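Long-range contact in lipid II:glycine glycyltransferase (Staphylococcus aureus, PDB 6SNR), which probably adds the first glycine of the pentaglycine cross-bridge to the lysine of lipid II, taking it from glycyl-tRNA in peptidoglycan synthesis: residues 191-203 with 317-329. Numbering follows the deposited sequence.
Sequences TFAELMKITGERD and YYLYGASSNEFRD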
loop_
_atom_site.group_PDB
_atom_site.type_symbol
_atom_site.label_atom_id
_atom_site.label_comp_id
_atom_site.label_asym_id
_atom_site.label_seq_id
_atom_site.Cartn_x
_atom_site.Cartn_y
_atom_site.Cartn_z
ATOM N N THR A 191 -6.296 17.172 -4.843
ATOM C CA THR A 191 -7.497 16.326 -4.752
ATOM C C THR A 191 -7.346 15.282 -3.638
ATOM O O THR A 191 -8.224 15.099 -2.778
ATOM C CB THR A 191 -7.796 15.673 -6.124
ATOM O OG1 THR A 191 -8.084 16.705 -7.097
ATOM C CG2 THR A 191 -9.016 14.710 -6.021
ATOM N N PHE A 192 -6.214 14.587 -3.615
ATOM C CA PHE A 192 -6.006 13.600 -2.560
ATOM C C PHE A 192 -6.093 14.149 -1.141
ATOM O O PHE A 192 -6.680 13.565 -0.237
ATOM C CB PHE A 192 -4.633 12.945 -2.772
ATOM C CG PHE A 192 -4.369 11.829 -1.821
ATOM C CD1 PHE A 192 -5.085 10.653 -1.920
ATOM C CD2 PHE A 192 -3.429 11.967 -0.808
ATOM C CE1 PHE A 192 -4.857 9.614 -1.063
ATOM C CE2 PHE A 192 -3.221 10.929 0.086
ATOM C CZ PHE A 192 -3.919 9.750 -0.038
ATOM N N ALA A 193 -5.457 15.296 -0.910
ATOM C CA ALA A 193 -5.469 15.862 0.439
ATOM C C ALA A 193 -6.877 16.238 0.879
ATOM O O ALA A 193 -7.211 16.127 2.068
ATOM C CB ALA A 193 -4.554 17.084 0.502
ATOM N N GLU A 194 -7.692 16.702 -0.069
ATOM C CA GLU A 194 -9.098 17.032 0.192
ATOM C C GLU A 194 -9.874 15.784 0.609
ATOM O O GLU A 194 -10.642 15.793 1.572
ATOM C CB GLU A 194 -9.745 17.662 -1.053
ATOM C CG GLU A 194 -9.218 19.055 -1.405
ATOM C CD GLU A 194 -9.928 19.687 -2.598
ATOM O OE1 GLU A 194 -11.174 19.798 -2.546
ATOM O OE2 GLU A 194 -9.248 20.087 -3.580
ATOM N N LEU A 195 -9.672 14.691 -0.123
ATOM C CA LEU A 195 -10.305 13.443 0.226
ATOM C C LEU A 195 -9.858 12.943 1.602
ATOM O O LEU A 195 -10.643 12.391 2.373
ATOM C CB LEU A 195 -10.004 12.385 -0.858
ATOM C CG LEU A 195 -10.612 12.618 -2.235
ATOM C CD1 LEU A 195 -10.035 11.635 -3.238
ATOM C CD2 LEU A 195 -12.126 12.470 -2.164
ATOM N N MET A 196 -8.584 13.148 1.920
ATOM C CA MET A 196 -8.045 12.686 3.174
ATOM C C MET A 196 -8.635 13.473 4.334
ATOM O O MET A 196 -8.849 12.908 5.400
ATOM C CB MET A 196 -6.517 12.787 3.154
ATOM C CG MET A 196 -5.857 12.316 4.442
ATOM S SD MET A 196 -6.110 10.550 4.705
ATOM C CE MET A 196 -5.087 9.835 3.429
ATOM N N LYS A 197 -8.883 14.767 4.110
ATOM C CA LYS A 197 -9.501 15.640 5.118
ATOM C C LYS A 197 -10.884 15.084 5.467
ATOM O O LYS A 197 -11.216 14.927 6.656
ATOM C CB LYS A 197 -9.586 17.078 4.579
ATOM C CG LYS A 197 -10.143 18.120 5.536
ATOM C CD LYS A 197 -10.034 19.515 4.925
ATOM C CE LYS A 197 -10.843 20.548 5.697
ATOM N NZ LYS A 197 -10.887 21.858 4.984
ATOM N N ILE A 198 -11.638 14.711 4.423
ATOM C CA ILE A 198 -12.993 14.137 4.589
ATOM C C ILE A 198 -12.928 12.799 5.339
ATOM O O ILE A 198 -13.741 12.516 6.227
ATOM C CB ILE A 198 -13.713 13.972 3.217
ATOM C CG1 ILE A 198 -13.944 15.340 2.562
ATOM C CG2 ILE A 198 -15.052 13.256 3.386
ATOM C CD1 ILE A 198 -14.280 15.299 1.081
ATOM N N THR A 199 -11.947 11.975 4.981
ATOM C CA THR A 199 -11.753 10.691 5.612
ATOM C C THR A 199 -11.354 10.824 7.088
ATOM O O THR A 199 -11.777 10.035 7.921
ATOM C CB THR A 199 -10.685 9.888 4.852
ATOM O OG1 THR A 199 -11.074 9.793 3.483
ATOM C CG2 THR A 199 -10.515 8.499 5.436
ATOM N N GLY A 200 -10.516 11.806 7.398
ATOM C CA GLY A 200 -10.142 12.050 8.791
ATOM C C GLY A 200 -11.344 12.422 9.632
ATOM O O GLY A 200 -11.499 11.927 10.754
ATOM N N GLU A 201 -12.188 13.291 9.082
ATOM C CA GLU A 201 -13.387 13.764 9.765
ATOM C C GLU A 201 -14.442 12.668 9.933
ATOM O O GLU A 201 -15.103 12.617 10.968
ATOM C CB GLU A 201 -13.979 14.969 9.032
ATOM N N ARG A 202 -14.593 11.802 8.925
ATOM C CA ARG A 202 -15.540 10.680 8.987
ATOM C C ARG A 202 -15.093 9.623 9.991
ATOM O O ARG A 202 -15.892 9.142 10.798
ATOM C CB ARG A 202 -15.724 10.022 7.614
ATOM C CG ARG A 202 -16.667 8.816 7.638
ATOM C CD ARG A 202 -16.842 8.133 6.290
ATOM N NE ARG A 202 -15.574 7.722 5.682
ATOM C CZ ARG A 202 -14.963 8.332 4.662
ATOM N NH1 ARG A 202 -15.472 9.413 4.079
ATOM N NH2 ARG A 202 -13.827 7.834 4.206
ATOM N N ASP A 203 -13.830 9.222 9.907
ATOM C CA ASP A 203 -13.252 8.342 10.915
ATOM C C ASP A 203 -12.894 9.265 12.079
ATOM O O ASP A 203 -13.390 10.395 12.141
ATOM C CB ASP A 203 -12.028 7.595 10.362
ATOM C CG ASP A 203 -12.348 6.753 9.124
ATOM O OD1 ASP A 203 -13.539 6.557 8.793
ATOM O OD2 ASP A 203 -11.396 6.274 8.474
ATOM N N TYR A 317 3.265 -1.533 -1.718
ATOM C CA TYR A 317 2.633 -1.078 -0.465
ATOM C C TYR A 317 1.496 -0.113 -0.710
ATOM O O TYR A 317 1.683 0.904 -1.359
ATOM C CB TYR A 317 3.638 -0.363 0.458
ATOM C CG TYR A 317 4.970 -1.072 0.687
ATOM C CD1 TYR A 317 5.964 -1.046 -0.289
ATOM C CD2 TYR A 317 5.263 -1.691 1.895
ATOM C CE1 TYR A 317 7.154 -1.673 -0.073
ATOM C CE2 TYR A 317 6.464 -2.345 2.111
ATOM C CZ TYR A 317 7.445 -2.280 1.137
ATOM O OH TYR A 317 8.668 -2.882 1.302
ATOM N N TYR A 318 0.310 -0.430 -0.169
ATOM C CA TYR A 318 -0.797 0.512 -0.087
ATOM C C TYR A 318 -0.575 1.363 1.146
ATOM O O TYR A 318 -0.798 0.926 2.265
ATOM C CB TYR A 318 -2.125 -0.310 0.011
ATOM C CG TYR A 318 -3.321 0.509 0.457
ATOM C CD1 TYR A 318 -3.821 1.513 -0.334
ATOM C CD2 TYR A 318 -3.908 0.297 1.668
ATOM C CE1 TYR A 318 -4.927 2.269 0.035
ATOM C CE2 TYR A 318 -5.027 1.029 2.054
ATOM C CZ TYR A 318 -5.534 2.001 1.224
ATOM O OH TYR A 318 -6.641 2.787 1.586
ATOM N N LEU A 319 -0.073 2.569 0.944
ATOM C CA LEU A 319 0.427 3.411 2.035
ATOM C C LEU A 319 -0.662 4.250 2.687
ATOM O O LEU A 319 -0.750 4.294 3.893
ATOM C CB LEU A 319 1.553 4.315 1.508
ATOM C CG LEU A 319 2.929 4.432 2.188
ATOM C CD1 LEU A 319 3.381 5.869 2.380
ATOM C CD2 LEU A 319 3.094 3.635 3.472
ATOM N N TYR A 320 -1.502 4.900 1.881
ATOM C CA TYR A 320 -2.563 5.768 2.344
ATOM C C TYR A 320 -3.705 5.720 1.337
ATOM O O TYR A 320 -3.459 5.668 0.136
ATOM C CB TYR A 320 -2.097 7.240 2.448
ATOM C CG TYR A 320 -1.098 7.533 3.544
ATOM C CD1 TYR A 320 -1.512 7.678 4.839
ATOM C CD2 TYR A 320 0.260 7.718 3.250
ATOM C CE1 TYR A 320 -0.603 7.946 5.868
ATOM C CE2 TYR A 320 1.184 7.980 4.258
ATOM C CZ TYR A 320 0.744 8.111 5.553
ATOM O OH TYR A 320 1.632 8.371 6.562
ATOM N N GLY A 321 -4.936 5.764 1.836
ATOM C CA GLY A 321 -6.136 5.865 0.986
ATOM C C GLY A 321 -7.183 6.795 1.578
ATOM O O GLY A 321 -7.192 7.010 2.797
ATOM N N ALA A 322 -8.029 7.366 0.731
ATOM C CA ALA A 322 -9.038 8.347 1.183
ATOM C C ALA A 322 -10.231 8.258 0.283
ATOM O O ALA A 322 -10.100 7.862 -0.882
ATOM C CB ALA A 322 -8.478 9.767 1.194
ATOM N N SER A 323 -11.411 8.615 0.802
ATOM C CA SER A 323 -12.589 8.643 -0.057
ATOM C C SER A 323 -13.623 9.607 0.495
ATOM O O SER A 323 -13.638 9.852 1.706
ATOM C CB SER A 323 -13.197 7.237 -0.198
ATOM O OG SER A 323 -13.562 6.698 1.064
ATOM N N SER A 324 -14.450 10.130 -0.408
ATOM C CA SER A 324 -15.465 11.135 -0.056
ATOM C C SER A 324 -16.722 10.463 0.442
ATOM O O SER A 324 -16.845 9.252 0.403
ATOM C CB SER A 324 -15.816 12.012 -1.249
ATOM O OG SER A 324 -16.508 11.286 -2.243
ATOM N N ASN A 325 -17.646 11.284 0.937
ATOM C CA ASN A 325 -18.941 10.806 1.404
ATOM C C ASN A 325 -19.977 10.642 0.283
ATOM O O ASN A 325 -21.085 10.154 0.530
ATOM C CB ASN A 325 -19.485 11.784 2.472
ATOM C CG ASN A 325 -18.609 11.859 3.716
ATOM O OD1 ASN A 325 -18.260 12.943 4.178
ATOM N ND2 ASN A 325 -18.311 10.715 4.305
ATOM N N GLU A 326 -19.636 11.028 -0.943
ATOM C CA GLU A 326 -20.600 10.990 -2.046
ATOM C C GLU A 326 -20.434 9.792 -2.983
ATOM O O GLU A 326 -19.344 9.242 -3.132
ATOM C CB GLU A 326 -20.482 12.247 -2.880
ATOM C CG GLU A 326 -20.709 13.539 -2.130
ATOM C CD GLU A 326 -20.516 14.711 -3.056
ATOM O OE1 GLU A 326 -19.483 15.392 -2.930
ATOM O OE2 GLU A 326 -21.379 14.910 -3.937
ATOM N N PHE A 327 -21.539 9.413 -3.611
ATOM C CA PHE A 327 -21.581 8.379 -4.644
ATOM C C PHE A 327 -20.944 7.044 -4.220
ATOM O O PHE A 327 -20.372 6.334 -5.062
ATOM C CB PHE A 327 -20.989 8.901 -5.950
ATOM C CG PHE A 327 -21.640 10.156 -6.442
ATOM C CD1 PHE A 327 -22.900 10.106 -7.027
ATOM C CD2 PHE A 327 -21.011 11.385 -6.305
ATOM C CE1 PHE A 327 -23.523 11.265 -7.464
ATOM C CE2 PHE A 327 -21.635 12.553 -6.744
ATOM C CZ PHE A 327 -22.884 12.480 -7.335
ATOM N N ARG A 328 -21.135 6.686 -2.945
ATOM C CA ARG A 328 -20.553 5.468 -2.338
ATOM C C ARG A 328 -21.028 4.198 -3.040
ATOM O O ARG A 328 -20.312 3.203 -3.064
ATOM C CB ARG A 328 -20.888 5.348 -0.844
ATOM C CG ARG A 328 -20.419 6.473 0.078
ATOM C CD ARG A 328 -21.060 6.371 1.472
ATOM N NE ARG A 328 -22.524 6.341 1.378
ATOM C CZ ARG A 328 -23.373 6.352 2.404
ATOM N NH1 ARG A 328 -24.683 6.317 2.166
ATOM N NH2 ARG A 328 -22.937 6.398 3.660
ATOM N N ASP A 329 -22.241 4.223 -3.599
ATOM C CA ASP A 329 -22.789 3.075 -4.343
ATOM C C ASP A 329 -22.034 2.711 -5.620
ATOM O O ASP A 329 -22.212 1.627 -6.158
ATOM C CB ASP A 329 -24.281 3.310 -4.672
ATOM C CG ASP A 329 -25.197 3.013 -3.508
ATOM O OD1 ASP A 329 -24.708 2.891 -2.361
ATOM O OD2 ASP A 329 -26.432 2.895 -3.748
#
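The edge of the Phe192 ring meets strand 317-323, with Tyr320 CB and Gly321 CA near the plane of the ring and CZ lying 4.0 Å from Tyr320 CB. The side chains of Phe192 and Tyr320 cross at about a right angle, and Phe213 of helix 210-220 packs edge-to-face with both rings. The Arg202 guanidinium also works through its edge: NH1 and NH2 both donate end-on to Ser323 O, which lies in the guanidinium plane. The NH1 to Ser323 O bond is 3.0 Å long, and both nitrogens approach from the same face of the carbonyl plane, well above it. An extended start to the arginine chain, CG anti to the backbone N (chi1 178°), followed by a bend at chi3 carries the group across to this oxygen. The plane of the Asn325 amide stands nearly perpendicular to that of the guanidinium. Helix 189-202 lies across one face of the mixed sheet in which strand 315-323 pairs between strands 302-312 and 351-356, part of the acetyltransferase-like fold of the FemAB family. The axes of helix 191-202 and strand 317-323 cross at 79° and approach to 6.2 Å. The small side chain of Ala322 is consistent with so close an approach. Its CB points into the helix, 3.7 Å from Leu195 CB and 3.5 Å from Met196 N. The Met196 chain, bent at chi2 and chi3, brings CE over to Gly321 O at 3.6 Å and near the CB atoms of Tyr320 and Ala322. Thr199 OG1 joins helix to strand, accepting from Ser323 N (2.9 Å, N-H...O 158°) and donating back to Leu195 O, which also receives Thr199 N. Beyond the strand end, Leu195 CD2 rests against Ser324 CB at 3.8 Å, while Ile198 CG2 faces Ser324 CA.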